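Local coordinates for nicotinate-nucleotide diphosphorylase (Carboxylating) (Streptococcus pyogenes GA06023, PDB 5HUO), which catalyses the formation of nicotinate ribonucleotide, carbon dioxide and diphosphate from quinolinate and 5-phosphoribosyl 1-diphosphate, a step of NAD biosynthesis, at residues A44-D49 / L126-V131; G77-L82 / H101-G106; R164-N169 / S294-A299. All coordinates share one frame; numbering follows the deposited sequence.

Interaction 1: residues A44-D49 / L126-V131; sequences AALRED and LTCERV
Val-131 sets its forked side chain between Ala-45 and Asp-49, and Leu-46, next to Ala-45 in the chain, reaches the same valine with CD2. This is the meeting of the 44-49 part of helix 35-49 with the early part of the long helix 122-153. The two segments cross at 114°, their axes 9.7 Å apart at closest approach. Each valine methyl has its own neighbour. CG1, anti to the backbone N (chi1 167°), reaches the CB of Ala-45 at 3.9 Å. CG2, beside the backbone N, lies 3.7 Å from both the carbonyl O of Ala-45 and OD2 of Asp-49, whose side chain runs past the valine in the opposite direction. Leu-46 contributes a single methyl: its CD2 approaches Val-131 CB at 4.2 Å and, next to it, the SG of Cys-128. Leu-46 also packs on Val-88 of helix 82-92 and on Phe-36 of a third subunit.

The polar side of the contact is joined by a water. It donates to Thr-127 O at 2.8 Å and sits at the kink where the N atoms of Arg-130 and Val-131 make no bond to the preceding turn; the water takes the amide of Arg-130 instead, at 2.7 Å from its N. Its third bond, to Asp-49 OD2, is weak at 3.4 Å. The stronger partners of that carboxylate are Arg-171 and Arg-164 of the second subunit, each forming a salt bridge. The arrangement is thus a crossed pair of helices 35-49 and 122-153, apolar round Val-131, with the buried carboxylate of Asp-49 turned to arginines of the second subunit; in quinolinate phosphoribosyltransferases the active site is formed at just such a dimer interface.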
ATOM      1  N   ALA A  44      -2.442  -5.518  -9.562  1.00 97.73           N
ATOM      2  CA  ALA A  44      -2.228  -4.173 -10.023  1.00 98.02           C
ATOM      3  C   ALA A  44      -2.558  -4.100 -11.491  1.00 96.32           C
ATOM      4  O   ALA A  44      -3.106  -3.106 -11.988  1.00 96.59           O
ATOM      5  CB  ALA A  44      -0.801  -3.735  -9.739  1.00 98.76           C
ATOM      6  N   ALA A  45      -2.177  -5.148 -12.180  1.00 94.89           N
ATOM      7  CA  ALA A  45      -2.344  -5.199 -13.623  1.00 93.65           C
ATOM      8  C   ALA A  45      -3.819  -5.254 -14.010  1.00 93.38           C
ATOM      9  O   ALA A  45      -4.233  -4.654 -15.018  1.00 93.01           O
ATOM     10  CB  ALA A  45      -1.576  -6.385 -14.229  1.00 92.74           C
ATOM     11  N   LEU A  46      -4.572  -6.023 -13.243  1.00 93.82           N
ATOM     12  CA  LEU A  46      -6.012  -6.148 -13.452  1.00 94.02           C
ATOM     13  C   LEU A  46      -6.697  -4.825 -13.215  1.00 96.00           C
ATOM     14  O   LEU A  46      -7.556  -4.411 -13.983  1.00 96.47           O
ATOM     15  CB  LEU A  46      -6.617  -7.164 -12.521  1.00 95.17           C
ATOM     16  CG  LEU A  46      -6.462  -8.607 -13.029  1.00 94.96           C
ATOM     17  CD1 LEU A  46      -6.940  -9.615 -12.026  1.00 96.24           C
ATOM     18  CD2 LEU A  46      -7.214  -8.797 -14.339  1.00 94.87           C
ATOM     19  N   ARG A  47      -6.264  -4.145 -12.175  1.00 98.27           N
ATOM     20  CA  ARG A  47      -6.799  -2.848 -11.827  1.00100.53           C
ATOM     21  C   ARG A  47      -6.460  -1.787 -12.837  1.00 98.92           C
ATOM     22  O   ARG A  47      -7.217  -0.842 -13.024  1.00100.40           O
ATOM     23  CB  ARG A  47      -6.338  -2.446 -10.444  1.00105.04           C
ATOM     24  CG  ARG A  47      -6.787  -3.424  -9.373  1.00107.89           C
ATOM     25  CD  ARG A  47      -7.074  -2.788  -8.041  1.00114.01           C
ATOM     26  NE  ARG A  47      -7.949  -3.615  -7.204  1.00119.28           N
ATOM     27  CZ  ARG A  47      -7.534  -4.577  -6.372  1.00123.11           C
ATOM     28  NH1 ARG A  47      -6.233  -4.870  -6.237  1.00123.94           N
ATOM     29  NH2 ARG A  47      -8.428  -5.259  -5.673  1.00126.27           N
ATOM     30  N   GLU A  48      -5.336  -1.945 -13.501  1.00 96.67           N
ATOM     31  CA  GLU A  48      -4.915  -1.038 -14.573  1.00 96.03           C
ATOM     32  C   GLU A  48      -5.822  -1.132 -15.780  1.00 95.08           C
ATOM     33  O   GLU A  48      -6.166  -0.137 -16.365  1.00 96.36           O
ATOM     34  CB  GLU A  48      -3.503  -1.379 -15.021  1.00 95.57           C
ATOM     35  CG  GLU A  48      -2.858  -0.473 -16.072  1.00 96.16           C
ATOM     36  CD  GLU A  48      -1.509  -0.971 -16.525  1.00 95.93           C
ATOM     37  OE1 GLU A  48      -0.528  -0.186 -16.504  1.00 97.45           O
ATOM     38  OE2 GLU A  48      -1.407  -2.167 -16.886  1.00 94.58           O
ATOM     39  N   ASP A  49      -6.246  -2.341 -16.085  1.00 93.92           N
ATOM     40  CA  ASP A  49      -7.102  -2.642 -17.235  1.00 93.59           C
ATOM     41  C   ASP A  49      -8.614  -2.471 -16.929  1.00 95.46           C
ATOM     42  O   ASP A  49      -9.420  -2.529 -17.856  1.00 96.19           O
ATOM     43  CB  ASP A  49      -6.850  -4.097 -17.682  1.00 92.62           C
ATOM     44  CG  ASP A  49      -7.199  -4.356 -19.145  1.00 92.22           C
ATOM     45  OD1 ASP A  49      -7.100  -3.455 -19.965  1.00 92.04           O
ATOM     46  OD2 ASP A  49      -7.522  -5.520 -19.479  1.00 93.80           O
ATOM     47  N   LEU A 126     -13.521 -13.216 -20.361  1.00109.34           N
ATOM     48  CA  LEU A 126     -13.241 -12.137 -21.300  1.00108.35           C
ATOM     49  C   LEU A 126     -12.568 -10.944 -20.651  1.00107.72           C
ATOM     50  O   LEU A 126     -11.725 -10.320 -21.233  1.00108.65           O
ATOM     51  CB  LEU A 126     -14.503 -11.703 -22.000  1.00110.11           C
ATOM     52  CG  LEU A 126     -15.206 -12.809 -22.766  1.00111.46           C
ATOM     53  CD1 LEU A 126     -16.334 -12.252 -23.613  1.00113.90           C
ATOM     54  CD2 LEU A 126     -14.250 -13.591 -23.648  1.00110.10           C
ATOM     55  N   THR A 127     -12.927 -10.658 -19.431  1.00107.35           N
ATOM     56  CA  THR A 127     -12.372  -9.532 -18.759  1.00106.32           C
ATOM     57  C   THR A 127     -10.926  -9.796 -18.405  1.00104.26           C
ATOM     58  O   THR A 127     -10.109  -8.883 -18.378  1.00105.77           O
ATOM     59  CB  THR A 127     -13.214  -9.189 -17.496  1.00108.22           C
ATOM     60  OG1 THR A 127     -14.502  -8.770 -17.932  1.00110.08           O
ATOM     61  CG2 THR A 127     -12.636  -8.054 -16.708  1.00108.14           C
ATOM     62  N   CYS A 128     -10.614 -11.018 -18.017  1.00102.49           N
ATOM     63  CA  CYS A 128      -9.218 -11.361 -17.620  1.00100.27           C
ATOM     64  C   CYS A 128      -8.245 -11.640 -18.782  1.00 98.02           C
ATOM     65  O   CYS A 128      -7.052 -11.712 -18.566  1.00 97.72           O
ATOM     66  CB  CYS A 128      -9.193 -12.570 -16.688  1.00100.16           C
ATOM     67  SG  CYS A 128      -9.812 -12.200 -15.069  1.00100.84           S
ATOM     68  N   GLU A 129      -8.782 -11.827 -19.965  1.00 97.51           N
ATOM     69  CA  GLU A 129      -8.033 -12.328 -21.101  1.00 96.08           C
ATOM     70  C   GLU A 129      -6.744 -11.555 -21.445  1.00 94.11           C
ATOM     71  O   GLU A 129      -5.667 -12.107 -21.497  1.00 93.60           O
ATOM     72  CB  GLU A 129      -8.961 -12.364 -22.293  1.00 97.52           C
ATOM     73  CG  GLU A 129      -8.307 -12.504 -23.659  1.00 98.01           C
ATOM     74  CD  GLU A 129      -9.350 -12.501 -24.795  1.00100.61           C
ATOM     75  OE1 GLU A 129      -8.928 -12.378 -25.972  1.00 99.30           O
ATOM     76  OE2 GLU A 129     -10.590 -12.615 -24.493  1.00103.55           O
ATOM     77  N   ARG A 130      -6.865 -10.271 -21.635  1.00 93.61           N
ATOM     78  CA  ARG A 130      -5.775  -9.419 -22.192  1.00 92.62           C
ATOM     79  C   ARG A 130      -4.623  -9.341 -21.211  1.00 92.04           C
ATOM     80  O   ARG A 130      -3.467  -9.456 -21.588  1.00 91.25           O
ATOM     81  CB  ARG A 130      -6.333  -8.053 -22.549  1.00 93.51           C
ATOM     82  CG  ARG A 130      -5.411  -6.969 -23.044  1.00 93.30           C
ATOM     83  CD  ARG A 130      -4.302  -7.410 -23.952  1.00 92.33           C
ATOM     84  NE  ARG A 130      -4.765  -8.268 -25.014  1.00 92.34           N
ATOM     85  CZ  ARG A 130      -4.033  -9.217 -25.613  1.00 93.34           C
ATOM     86  NH1 ARG A 130      -2.756  -9.477 -25.276  1.00 92.35           N
ATOM     87  NH2 ARG A 130      -4.611  -9.955 -26.546  1.00 94.41           N
ATOM     88  N   VAL A 131      -4.941  -9.179 -19.931  1.00 92.55           N
ATOM     89  CA  VAL A 131      -3.882  -9.103 -18.907  1.00 92.14           C
ATOM     90  C   VAL A 131      -3.136 -10.419 -18.812  1.00 91.27           C
ATOM     91  O   VAL A 131      -1.925 -10.461 -18.765  1.00 90.60           O
ATOM     92  CB  VAL A 131      -4.450  -8.719 -17.517  1.00 93.07           C
ATOM     93  CG1 VAL A 131      -3.425  -8.945 -16.433  1.00 92.68           C
ATOM     94  CG2 VAL A 131      -4.875  -7.262 -17.532  1.00 93.98           C
TER
HETATM   95  O   HOH W   1      -8.667  -8.515 -20.704  1.00 51.36           O

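Interaction 2: residues G77-L82 / H101-G106; sequences GVLAGL and HQFKDG
Asp-105 turns its carboxylate onto the backbone of Gly-81 and Leu-82, and the path of its side chain shows how an acidic residue remote in sequence can receive the start of a helix. Its CB lies 3.8 Å from Leu-79 O. A chi1 of -80° then places CG anti to the carbonyl carbon, beside the residue's own N, and brings it over the Ala-80 to Gly-81 link. At the tip the oxygens divide the work. OD1 accepts from Leu-82 N at 3.0 Å through its syn lone pair, whereas OD2 accepts from Gly-81 N at 2.9 Å, the donor standing 42° out of the carboxylate plane. OD2 also bonds to Tyr-176 OH of helix 171-180.

The backbones are fastened as well. Gly-106 N donates to Leu-79 O at 2.8 Å, just beyond the small antiparallel pairing of strands 77-78 and 108-109. Around this polar centre, leucine methyls cover the loop: Leu-79 CD2 rests 3.6 Å from Lys-104 O and against the CB of Phe-103, and Leu-82 CD2 comes up to Phe-103 O. At the other end Val-78 CG1 meets the carbonyl of Gly-106.

Gly-81 occupies the N-cap position of helix 82-92 and has no side chain with which to cap it. The carboxylate of Asp-105 takes up amide hydrogens at this end instead. Such a negative group at a helix N-terminus would probably be favoured by the helix dipole, and may add an electrostatic term to the two hydrogen bonds that tie the 101-106 loop to the helix start.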
ATOM      1  N   GLY A  77       8.046 -21.263 -30.558  1.00 90.57           N
ATOM      2  CA  GLY A  77       8.984 -20.825 -29.574  1.00 90.15           C
ATOM      3  C   GLY A  77       8.927 -21.648 -28.312  1.00 89.94           C
ATOM      4  O   GLY A  77       8.603 -22.829 -28.346  1.00 90.38           O
ATOM      5  N   VAL A  78       9.226 -21.001 -27.193  1.00 89.39           N
ATOM      6  CA  VAL A  78       9.219 -21.660 -25.899  1.00 89.25           C
ATOM      7  C   VAL A  78       8.178 -21.086 -24.963  1.00 88.68           C
ATOM      8  O   VAL A  78       8.017 -19.908 -24.887  1.00 88.29           O
ATOM      9  CB  VAL A  78      10.589 -21.558 -25.239  1.00 89.33           C
ATOM     10  CG1 VAL A  78      10.648 -22.347 -23.949  1.00 89.38           C
ATOM     11  CG2 VAL A  78      11.628 -22.093 -26.185  1.00 90.08           C
ATOM     12  N   LEU A  79       7.497 -21.968 -24.248  1.00 88.80           N
ATOM     13  CA  LEU A  79       6.380 -21.585 -23.349  1.00 88.49           C
ATOM     14  C   LEU A  79       6.896 -21.196 -22.003  1.00 88.25           C
ATOM     15  O   LEU A  79       7.606 -21.958 -21.347  1.00 88.52           O
ATOM     16  CB  LEU A  79       5.363 -22.709 -23.174  1.00 88.88           C
ATOM     17  CG  LEU A  79       4.235 -22.534 -22.149  1.00 88.81           C
ATOM     18  CD1 LEU A  79       3.232 -21.475 -22.581  1.00 88.60           C
ATOM     19  CD2 LEU A  79       3.509 -23.866 -21.900  1.00 89.40           C
ATOM     20  N   ALA A  80       6.536 -19.989 -21.580  1.00 87.89           N
ATOM     21  CA  ALA A  80       6.901 -19.488 -20.215  1.00 87.77           C
ATOM     22  C   ALA A  80       5.807 -18.616 -19.674  1.00 87.67           C
ATOM     23  O   ALA A  80       5.266 -17.775 -20.395  1.00 87.55           O
ATOM     24  CB  ALA A  80       8.234 -18.726 -20.235  1.00 87.62           C
ATOM     25  N   GLY A  81       5.548 -18.780 -18.387  1.00 87.88           N
ATOM     26  CA  GLY A  81       4.530 -17.984 -17.692  1.00 88.00           C
ATOM     27  C   GLY A  81       3.130 -18.575 -17.654  1.00 88.37           C
ATOM     28  O   GLY A  81       2.170 -17.896 -17.411  1.00 88.58           O
ATOM     29  N   LEU A  82       3.026 -19.848 -17.859  1.00 88.57           N
ATOM     30  CA  LEU A  82       1.706 -20.520 -17.889  1.00 89.04           C
ATOM     31  C   LEU A  82       0.930 -20.408 -16.545  1.00 89.57           C
ATOM     32  O   LEU A  82      -0.240 -20.148 -16.552  1.00 89.94           O
ATOM     33  CB  LEU A  82       1.872 -21.992 -18.219  1.00 89.32           C
ATOM     34  CG  LEU A  82       0.555 -22.735 -18.457  1.00 89.88           C
ATOM     35  CD1 LEU A  82      -0.100 -22.252 -19.754  1.00 89.74           C
ATOM     36  CD2 LEU A  82       0.785 -24.230 -18.550  1.00 90.34           C
ATOM     37  N   HIS A 101      -2.789 -31.593 -23.256  1.00 95.33           N
ATOM     38  CA  HIS A 101      -1.465 -32.056 -23.687  1.00 95.32           C
ATOM     39  C   HIS A 101      -0.364 -31.946 -22.616  1.00 94.90           C
ATOM     40  O   HIS A 101       0.814 -32.143 -22.905  1.00 94.84           O
ATOM     41  CB  HIS A 101      -1.038 -31.300 -24.919  1.00 94.76           C
ATOM     42  CG  HIS A 101      -1.892 -31.558 -26.081  1.00 95.34           C
ATOM     43  ND1 HIS A 101      -2.164 -32.812 -26.529  1.00 96.49           N
ATOM     44  CD2 HIS A 101      -2.546 -30.719 -26.897  1.00 95.06           C
ATOM     45  CE1 HIS A 101      -2.953 -32.750 -27.576  1.00 96.87           C
ATOM     46  NE2 HIS A 101      -3.216 -31.491 -27.813  1.00 96.03           N
ATOM     47  N   GLN A 102      -0.773 -31.654 -21.389  1.00 94.77           N
ATOM     48  CA  GLN A 102       0.136 -31.562 -20.265  1.00 94.53           C
ATOM     49  C   GLN A 102       1.255 -30.596 -20.501  1.00 93.58           C
ATOM     50  O   GLN A 102       2.418 -30.882 -20.169  1.00 95.28           O
ATOM     51  CB  GLN A 102       0.677 -32.939 -19.901  1.00 95.52           C
ATOM     52  CG  GLN A 102      -0.469 -33.773 -19.362  1.00 96.96           C
ATOM     53  CD  GLN A 102      -0.095 -35.196 -18.975  1.00100.43           C
ATOM     54  OE1 GLN A 102      -0.174 -36.133 -19.803  1.00101.68           O
ATOM     55  NE2 GLN A 102       0.320 -35.383 -17.723  1.00101.90           N
ATOM     56  N   PHE A 103       0.943 -29.480 -21.097  1.00 92.85           N
ATOM     57  CA  PHE A 103       1.964 -28.428 -21.386  1.00 91.99           C
ATOM     58  C   PHE A 103       2.508 -27.840 -20.111  1.00 91.59           C
ATOM     59  O   PHE A 103       1.787 -27.627 -19.159  1.00 91.67           O
ATOM     60  CB  PHE A 103       1.374 -27.247 -22.222  1.00 91.39           C
ATOM     61  CG  PHE A 103       1.509 -27.392 -23.694  1.00 91.53           C
ATOM     62  CD1 PHE A 103       2.726 -27.194 -24.326  1.00 91.33           C
ATOM     63  CD2 PHE A 103       0.408 -27.727 -24.467  1.00 92.01           C
ATOM     64  CE1 PHE A 103       2.856 -27.355 -25.698  1.00 91.64           C
ATOM     65  CE2 PHE A 103       0.523 -27.901 -25.859  1.00 92.29           C
ATOM     66  CZ  PHE A 103       1.759 -27.727 -26.471  1.00 92.13           C
ATOM     67  N   LYS A 104       3.789 -27.567 -20.103  1.00 91.27           N
ATOM     68  CA  LYS A 104       4.380 -26.814 -18.979  1.00 90.86           C
ATOM     69  C   LYS A 104       5.494 -25.895 -19.422  1.00 90.27           C
ATOM     70  O   LYS A 104       6.015 -25.996 -20.558  1.00 90.27           O
ATOM     71  CB  LYS A 104       4.860 -27.714 -17.848  1.00 93.76           C
ATOM     72  CG  LYS A 104       5.880 -28.739 -18.232  1.00 98.78           C
ATOM     73  CD  LYS A 104       5.909 -29.845 -17.180  1.00104.68           C
ATOM     74  CE  LYS A 104       6.807 -31.016 -17.626  1.00110.29           C
ATOM     75  NZ  LYS A 104       8.253 -30.698 -17.405  1.00111.48           N
ATOM     76  N   ASP A 105       5.832 -24.952 -18.542  1.00 89.86           N
ATOM     77  CA  ASP A 105       6.876 -23.963 -18.867  1.00 89.36           C
ATOM     78  C   ASP A 105       8.146 -24.719 -19.241  1.00 89.74           C
ATOM     79  O   ASP A 105       8.477 -25.693 -18.623  1.00 90.31           O
ATOM     80  CB  ASP A 105       7.132 -22.999 -17.716  1.00 89.09           C
ATOM     81  CG  ASP A 105       6.119 -21.905 -17.650  1.00 88.73           C
ATOM     82  OD1 ASP A 105       5.153 -21.888 -18.461  1.00 88.69           O
ATOM     83  OD2 ASP A 105       6.235 -21.024 -16.769  1.00 88.61           O
ATOM     84  N   GLY A 106       8.756 -24.275 -20.332  1.00 89.57           N
ATOM     85  CA  GLY A 106       9.935 -24.905 -20.936  1.00 90.08           C
ATOM     86  C   GLY A 106       9.672 -25.624 -22.243  1.00 90.52           C
ATOM     87  O   GLY A 106      10.601 -25.883 -23.002  1.00 90.97           O
TER

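Interaction 3: residues R164-N169 / S294-A299; sequences RKTTPN and SLTHSA. With SO4 (sulfate ion), chain J; SO4 (sulfate ion), chain I.
Thr-296 donates its hydroxyl to the carbonyl of Lys-165, OG1 to O 2.6 Å, and this bond marks the compact half of the contact. The donor stands 49° above the carbonyl plane. It is directed there by a chi1 of 51°, which sets OG1 between the threonine's own N and carbonyl carbon; OG1 is also hydrogen-bonded with Gly-293 O. Alongside, Thr-166 CG2 packs 3.9 Å from the same OG1, the two threonines pointing the same way. Both touch Glu-174 of helix 171-180.

The other half is looser, its two residues partly exposed and held at their tips by an ion. Lys-165 CB and CD lie along the His-297 ring edge at CD2 (CB 3.8 Å). The polar ends converge on a sulfate (chain I): Lys-165 NZ donates to O3 at 2.9 Å, and His-297 NE2 to O4 at 2.7 Å, the latter in the ring plane. ND1, the other ring nitrogen, shares an in-plane hydrogen bond with Ser-298 OG; together the two bonds would fix the imidazole's rotation. A second sulfate (chain J) takes a weak bond from Arg-164 NH1, while NH2 forms a salt bridge with Asp-49 of the second subunit.

Both ions probably come from the crystallisation liquor. The first is held by lysine and histidine, the second lies by arginine; both are consistent with a pocket made for the phosphate or carboxylate groups of the substrates.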
ATOM      1  N   ARG A 164      20.722  -6.699 -15.361  1.00 91.75           N
ATOM      2  CA  ARG A 164      19.770  -5.839 -14.675  1.00 91.71           C
ATOM      3  C   ARG A 164      19.043  -4.942 -15.614  1.00 91.57           C
ATOM      4  O   ARG A 164      18.395  -3.994 -15.212  1.00 91.79           O
ATOM      5  CB  ARG A 164      20.461  -5.011 -13.615  1.00 92.53           C
ATOM      6  CG  ARG A 164      20.647  -5.763 -12.314  1.00 92.69           C
ATOM      7  CD  ARG A 164      21.684  -5.096 -11.406  1.00 93.66           C
ATOM      8  NE  ARG A 164      21.344  -3.706 -11.070  1.00 94.19           N
ATOM      9  CZ  ARG A 164      22.088  -2.669 -11.418  1.00 94.88           C
ATOM     10  NH1 ARG A 164      23.227  -2.818 -12.145  1.00 95.13           N
ATOM     11  NH2 ARG A 164      21.730  -1.478 -11.065  1.00 95.44           N
ATOM     12  N   LYS A 165      19.195  -5.184 -16.912  1.00 91.36           N
ATOM     13  CA  LYS A 165      18.547  -4.329 -17.930  1.00 91.35           C
ATOM     14  C   LYS A 165      17.190  -4.915 -18.207  1.00 90.62           C
ATOM     15  O   LYS A 165      16.948  -5.551 -19.251  1.00 90.26           O
ATOM     16  CB  LYS A 165      19.392  -4.268 -19.160  1.00 91.68           C
ATOM     17  CG  LYS A 165      20.758  -3.704 -18.836  1.00 92.53           C
ATOM     18  CD  LYS A 165      21.520  -3.416 -20.087  1.00 93.09           C
ATOM     19  CE  LYS A 165      22.937  -3.036 -19.741  1.00 94.29           C
ATOM     20  NZ  LYS A 165      23.649  -2.516 -20.966  1.00 96.34           N
ATOM     21  N   THR A 166      16.332  -4.743 -17.213  1.00 90.53           N
ATOM     22  CA  THR A 166      15.023  -5.395 -17.156  1.00 89.96           C
ATOM     23  C   THR A 166      13.903  -4.366 -17.122  1.00 90.19           C
ATOM     24  O   THR A 166      14.104  -3.196 -16.930  1.00 90.81           O
ATOM     25  CB  THR A 166      14.889  -6.251 -15.912  1.00 89.82           C
ATOM     26  OG1 THR A 166      15.215  -5.476 -14.745  1.00 90.44           O
ATOM     27  CG2 THR A 166      15.818  -7.450 -16.000  1.00 89.64           C
ATOM     28  N   THR A 167      12.716  -4.836 -17.384  1.00 89.80           N
ATOM     29  CA  THR A 167      11.556  -3.940 -17.457  1.00 90.11           C
ATOM     30  C   THR A 167      11.199  -3.585 -16.038  1.00 90.57           C
ATOM     31  O   THR A 167      11.052  -4.487 -15.244  1.00 90.34           O
ATOM     32  CB  THR A 167      10.337  -4.650 -18.093  1.00 89.66           C
ATOM     33  OG1 THR A 167      10.712  -5.184 -19.365  1.00 89.27           O
ATOM     34  CG2 THR A 167       9.242  -3.662 -18.294  1.00 90.14           C
ATOM     35  N   PRO A 168      11.108  -2.299 -15.702  1.00 91.35           N
ATOM     36  CA  PRO A 168      10.937  -1.944 -14.311  1.00 91.98           C
ATOM     37  C   PRO A 168       9.766  -2.644 -13.676  1.00 91.87           C
ATOM     38  O   PRO A 168       8.721  -2.811 -14.290  1.00 91.68           O
ATOM     39  CB  PRO A 168      10.666  -0.450 -14.359  1.00 92.93           C
ATOM     40  CG  PRO A 168      11.406  -0.008 -15.531  1.00 92.84           C
ATOM     41  CD  PRO A 168      11.341  -1.130 -16.530  1.00 91.86           C
ATOM     42  N   ASN A 169      10.015  -3.144 -12.484  1.00 92.04           N
ATOM     43  CA  ASN A 169       8.990  -3.853 -11.654  1.00 92.14           C
ATOM     44  C   ASN A 169       8.541  -5.231 -12.127  1.00 91.30           C
ATOM     45  O   ASN A 169       7.571  -5.770 -11.652  1.00 91.43           O
ATOM     46  CB  ASN A 169       7.805  -2.902 -11.379  1.00 93.02           C
ATOM     47  CG  ASN A 169       8.238  -1.671 -10.550  1.00 94.12           C
ATOM     48  OD1 ASN A 169       9.061  -1.788  -9.614  1.00 94.39           O
ATOM     49  ND2 ASN A 169       7.721  -0.524 -10.898  1.00 94.83           N
ATOM     50  N   SER A 294      19.860  -7.796 -24.060  1.00 93.59           N
ATOM     51  CA  SER A 294      18.784  -7.853 -25.077  1.00 93.90           C
ATOM     52  C   SER A 294      17.723  -8.883 -24.763  1.00 91.96           C
ATOM     53  O   SER A 294      16.558  -8.763 -25.121  1.00 91.88           O
ATOM     54  CB  SER A 294      19.362  -8.156 -26.426  1.00 95.30           C
ATOM     55  OG  SER A 294      20.323  -7.195 -26.741  1.00 97.29           O
ATOM     56  N   LEU A 295      18.158  -9.913 -24.061  1.00 91.61           N
ATOM     57  CA  LEU A 295      17.226 -10.984 -23.653  1.00 89.79           C
ATOM     58  C   LEU A 295      16.043 -10.443 -22.882  1.00 88.49           C
ATOM     59  O   LEU A 295      14.931 -10.986 -22.989  1.00 89.47           O
ATOM     60  CB  LEU A 295      17.942 -12.007 -22.776  1.00 88.92           C
ATOM     61  CG  LEU A 295      18.988 -12.852 -23.506  1.00 89.74           C
ATOM     62  CD1 LEU A 295      19.577 -13.838 -22.506  1.00 88.64           C
ATOM     63  CD2 LEU A 295      18.362 -13.588 -24.671  1.00 90.48           C
ATOM     64  N   THR A 296      16.275  -9.382 -22.124  1.00 88.47           N
ATOM     65  CA  THR A 296      15.222  -8.786 -21.292  1.00 88.07           C
ATOM     66  C   THR A 296      14.782  -7.410 -21.749  1.00 89.82           C
ATOM     67  O   THR A 296      13.607  -7.094 -21.649  1.00 89.94           O
ATOM     68  CB  THR A 296      15.637  -8.732 -19.814  1.00 87.18           C
ATOM     69  OG1 THR A 296      16.939  -8.130 -19.708  1.00 88.89           O
ATOM     70  CG2 THR A 296      15.700 -10.105 -19.257  1.00 85.42           C
ATOM     71  N   HIS A 297      15.679  -6.611 -22.297  1.00 92.65           N
ATOM     72  CA  HIS A 297      15.253  -5.219 -22.703  1.00 95.61           C
ATOM     73  C   HIS A 297      14.652  -5.096 -24.106  1.00 97.56           C
ATOM     74  O   HIS A 297      14.044  -4.088 -24.420  1.00100.58           O
ATOM     75  CB  HIS A 297      16.334  -4.137 -22.435  1.00 97.36           C
ATOM     76  CG  HIS A 297      17.563  -4.221 -23.283  1.00 99.12           C
ATOM     77  ND1 HIS A 297      17.530  -4.276 -24.664  1.00 99.66           N
ATOM     78  CD2 HIS A 297      18.879  -4.183 -22.945  1.00100.36           C
ATOM     79  CE1 HIS A 297      18.765  -4.290 -25.143  1.00100.79           C
ATOM     80  NE2 HIS A 297      19.603  -4.251 -24.123  1.00101.20           N
ATOM     81  N   SER A 298      14.840  -6.117 -24.945  1.00 97.31           N
ATOM     82  CA  SER A 298      14.510  -6.068 -26.392  1.00 97.99           C
ATOM     83  C   SER A 298      13.941  -7.403 -26.920  1.00 97.05           C
ATOM     84  O   SER A 298      14.127  -7.753 -28.079  1.00 98.28           O
ATOM     85  CB  SER A 298      15.740  -5.686 -27.222  1.00 99.41           C
ATOM     86  OG  SER A 298      16.102  -4.336 -26.998  1.00100.85           O
ATOM     87  N   ALA A 299      13.196  -8.089 -26.069  1.00 95.76           N
ATOM     88  CA  ALA A 299      12.588  -9.340 -26.458  1.00 95.49           C
ATOM     89  C   ALA A 299      11.285  -9.101 -27.149  1.00 96.89           C
ATOM     90  O   ALA A 299      10.494  -8.318 -26.695  1.00 99.32           O
ATOM     91  CB  ALA A 299      12.358 -10.194 -25.243  1.00 94.00           C
TER
HETATM   92  S   SO4 J 304      24.616  -6.214 -14.096  1.00104.88           S
HETATM   93  O1  SO4 J 304      25.423  -6.822 -15.187  1.00104.49           O
HETATM   94  O2  SO4 J 304      23.682  -7.226 -13.546  1.00111.71           O
HETATM   95  O3  SO4 J 304      25.396  -5.708 -12.952  1.00 95.73           O
HETATM   96  O4  SO4 J 304      23.933  -5.068 -14.702  1.00 90.14           O
HETATM   97  S   SO4 I 303      23.650  -5.279 -23.731  1.00 71.10           S
HETATM   98  O1  SO4 I 303      24.230  -5.695 -25.015  1.00 77.34           O
HETATM   99  O2  SO4 I 303      23.666  -6.437 -22.838  1.00 79.46           O
HETATM  100  O3  SO4 I 303      24.549  -4.334 -23.094  1.00 71.58           O
HETATM  101  O4  SO4 I 303      22.302  -4.680 -23.861  1.00 62.32           O

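In the fold
The three contacts stand apart within the chain, their centres 21 to 22 Å from one another. Nearest atoms are about 9 Å apart between interactions 1 and 2 and between 1 and 3, and about 11 Å between 2 and 3. The dimer brings two of them together: Asp-49 and Glu-48 of interaction 1 bind Arg-164 and Asn-169 from interaction 3 of the second subunit. The 44-49 helix part of one chain thereby borders the 164-169 loop of the other, which carries sulfate ligands, as expected for a shared active site. Interaction 2 stays within its own chain, but Tyr-176, its partner, belongs to helix 171-180, the helix against which interaction 3 also packs.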